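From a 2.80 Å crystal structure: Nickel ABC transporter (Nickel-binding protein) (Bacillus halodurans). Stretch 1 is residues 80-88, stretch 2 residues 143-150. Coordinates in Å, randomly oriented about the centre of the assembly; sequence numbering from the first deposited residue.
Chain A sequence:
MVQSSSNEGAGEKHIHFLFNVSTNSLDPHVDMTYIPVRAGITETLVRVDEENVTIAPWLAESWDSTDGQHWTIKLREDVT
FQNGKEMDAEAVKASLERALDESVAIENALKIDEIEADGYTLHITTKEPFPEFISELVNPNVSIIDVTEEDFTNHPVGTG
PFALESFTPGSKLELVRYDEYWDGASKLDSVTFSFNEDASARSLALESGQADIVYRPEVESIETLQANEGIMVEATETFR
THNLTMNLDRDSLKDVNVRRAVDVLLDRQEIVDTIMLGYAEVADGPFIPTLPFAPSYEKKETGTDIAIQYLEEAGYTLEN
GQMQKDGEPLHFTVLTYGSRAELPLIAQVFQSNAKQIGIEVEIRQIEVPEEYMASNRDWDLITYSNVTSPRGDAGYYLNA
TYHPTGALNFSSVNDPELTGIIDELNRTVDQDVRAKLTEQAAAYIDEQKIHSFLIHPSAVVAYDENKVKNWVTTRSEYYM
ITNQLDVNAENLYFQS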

# COMPACT_ATOMS: atom_id res chain seq x y z
N THR A 80 -13.46 19.27 17.32
CA THR A 80 -14.04 18.70 18.50
C THR A 80 -14.33 17.23 18.29
O THR A 80 -14.73 16.81 17.18
CB THR A 80 -15.43 19.33 18.86
OG1 THR A 80 -16.40 19.04 17.83
CG2 THR A 80 -15.34 20.87 19.15
N PHE A 81 -14.18 16.45 19.36
CA PHE A 81 -14.63 15.05 19.38
C PHE A 81 -16.15 14.95 19.29
O PHE A 81 -16.87 15.87 19.59
CB PHE A 81 -14.15 14.29 20.62
CG PHE A 81 -12.66 14.23 20.76
CD1 PHE A 81 -11.93 13.20 20.20
CD2 PHE A 81 -11.97 15.23 21.47
CE1 PHE A 81 -10.52 13.17 20.32
CE2 PHE A 81 -10.57 15.20 21.59
CZ PHE A 81 -9.86 14.20 21.00
N GLN A 82 -16.62 13.80 18.83
CA GLN A 82 -18.02 13.49 18.73
C GLN A 82 -18.77 13.74 20.02
O GLN A 82 -19.98 14.03 20.02
CB GLN A 82 -18.17 12.03 18.32
CG GLN A 82 -18.02 11.78 16.82
CD GLN A 82 -17.05 10.69 16.52
OE1 GLN A 82 -16.57 10.03 17.42
NE2 GLN A 82 -16.72 10.52 15.24
N ASN A 83 -18.08 13.65 21.14
CA ASN A 83 -18.76 13.86 22.40
C ASN A 83 -18.78 15.35 22.73
O ASN A 83 -19.36 15.71 23.70
CB ASN A 83 -18.12 13.05 23.52
CG ASN A 83 -16.76 13.58 23.92
OD1 ASN A 83 -16.32 14.63 23.42
ND2 ASN A 83 -16.07 12.86 24.80
N GLY A 84 -18.15 16.19 21.93
CA GLY A 84 -18.18 17.63 22.16
C GLY A 84 -16.89 18.24 22.71
O GLY A 84 -16.62 19.41 22.46
N LYS A 85 -16.09 17.47 23.45
CA LYS A 85 -14.88 18.01 24.10
C LYS A 85 -13.92 18.60 23.05
O LYS A 85 -13.87 18.12 21.89
CB LYS A 85 -14.18 16.95 24.97
N GLU A 86 -13.19 19.66 23.44
CA GLU A 86 -12.23 20.31 22.53
C GLU A 86 -11.07 19.34 22.24
O GLU A 86 -10.77 18.51 23.09
CB GLU A 86 -11.75 21.63 23.12
N MET A 87 -10.49 19.39 21.04
CA MET A 87 -9.28 18.64 20.73
C MET A 87 -8.01 19.49 20.75
O MET A 87 -7.70 20.20 19.80
CB MET A 87 -9.38 17.92 19.38
CG MET A 87 -8.12 17.05 19.06
SD MET A 87 -7.55 16.89 17.33
CE MET A 87 -6.76 18.48 17.08
N ASP A 88 -7.28 19.43 21.84
CA ASP A 88 -6.13 20.27 22.07
C ASP A 88 -4.94 19.40 22.26
O ASP A 88 -5.04 18.22 22.28
CB ASP A 88 -6.34 21.21 23.25
CG ASP A 88 -6.51 20.49 24.56
OD1 ASP A 88 -6.67 19.27 24.57
OD2 ASP A 88 -6.49 21.16 25.60
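Stretch 2 (143-150) SIIDVTEE

Two loops far apart in sequence can be joined by a small contact when one supplies an aromatic ring and an amide, and the other a single residue that meets both. Here stretch 2, like stretch 1, runs without regular helix or strand, and the pair buries 287 Å² in total. The backbones stay well apart: the nearest CA atoms, those of F81 and D146, are 6.9 Å from each other, so side chains bridge the gap. Followed from I144 to E149, stretch 2 passes from M87 and the F81 ring to N83 in the turn.

F81 opens a type I turn that ends at G84, closed by G84 N to F81 O at 2.7 Å. Its ring, with chi1 in the m well, reaches the backbone of stretch 2, where F81 CE1 lies 3.4 Å from D146 N. D146 CB sits over one face of the F81 ring, 4.0 Å from its centroid, in a CH-pi contact, while I144 CG2 packs 4.0 Å from F81 CE1.

The carboxylate of D146 continues to the turn. N83 ND2 donates to D146 OD2 at 3.0 Å and to E149 OE1 at 3.2 Å, so one amide nitrogen ties two acidic side chains. N83 and D146 are also held within their own stretches: K85 N donates to N83 OD1 at 2.8 Å, and T148 N to D146 OD1 at 3.1 Å.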

# COMPACT_ATOMS: atom_id res chain seq x y z
N SER A 143 -4.88 6.86 15.04
CA SER A 143 -5.95 7.79 14.91
C SER A 143 -6.23 8.31 16.28
O SER A 143 -6.05 7.60 17.25
CB SER A 143 -7.18 7.11 14.37
OG SER A 143 -7.34 5.88 14.97
N ILE A 144 -6.64 9.58 16.34
CA ILE A 144 -6.86 10.30 17.59
C ILE A 144 -8.27 10.06 18.15
O ILE A 144 -9.27 10.34 17.46
CB ILE A 144 -6.72 11.79 17.31
CG1 ILE A 144 -5.35 12.08 16.69
CG2 ILE A 144 -7.01 12.61 18.56
CD1 ILE A 144 -4.19 11.78 17.54
N ILE A 145 -8.34 9.54 19.38
CA ILE A 145 -9.61 9.28 20.08
C ILE A 145 -9.62 10.04 21.43
O ILE A 145 -8.55 10.44 21.95
CB ILE A 145 -9.85 7.76 20.30
N ASP A 146 -10.81 10.28 22.00
CA ASP A 146 -10.89 10.79 23.38
C ASP A 146 -10.71 9.68 24.39
O ASP A 146 -11.55 8.80 24.55
CB ASP A 146 -12.20 11.52 23.67
CG ASP A 146 -12.14 12.35 24.97
OD1 ASP A 146 -11.10 12.33 25.65
OD2 ASP A 146 -13.12 13.05 25.31
N VAL A 147 -9.59 9.77 25.10
CA VAL A 147 -9.21 8.79 26.10
C VAL A 147 -10.01 8.89 27.44
O VAL A 147 -10.00 7.96 28.25
CB VAL A 147 -7.67 8.84 26.29
CG1 VAL A 147 -7.21 7.98 27.48
CG2 VAL A 147 -6.97 8.38 25.01
N THR A 148 -10.72 10.00 27.64
CA THR A 148 -11.58 10.20 28.81
C THR A 148 -12.87 9.43 28.59
O THR A 148 -13.91 9.74 29.16
CB THR A 148 -11.89 11.71 29.06
N GLU A 149 -12.83 8.51 27.66
CA GLU A 149 -13.99 7.72 27.33
C GLU A 149 -13.57 6.27 27.25
O GLU A 149 -13.01 5.84 26.27
CB GLU A 149 -14.54 8.21 26.01
CG GLU A 149 -15.99 7.98 25.80
CD GLU A 149 -16.81 9.11 26.29
OE1 GLU A 149 -16.25 10.19 26.50
OE2 GLU A 149 -18.01 8.93 26.48
N GLU A 150 -13.91 5.52 28.28
CA GLU A 150 -13.41 4.18 28.56
C GLU A 150 -13.63 2.97 27.67
O GLU A 150 -12.77 2.13 27.63
CB GLU A 150 -13.66 3.82 30.01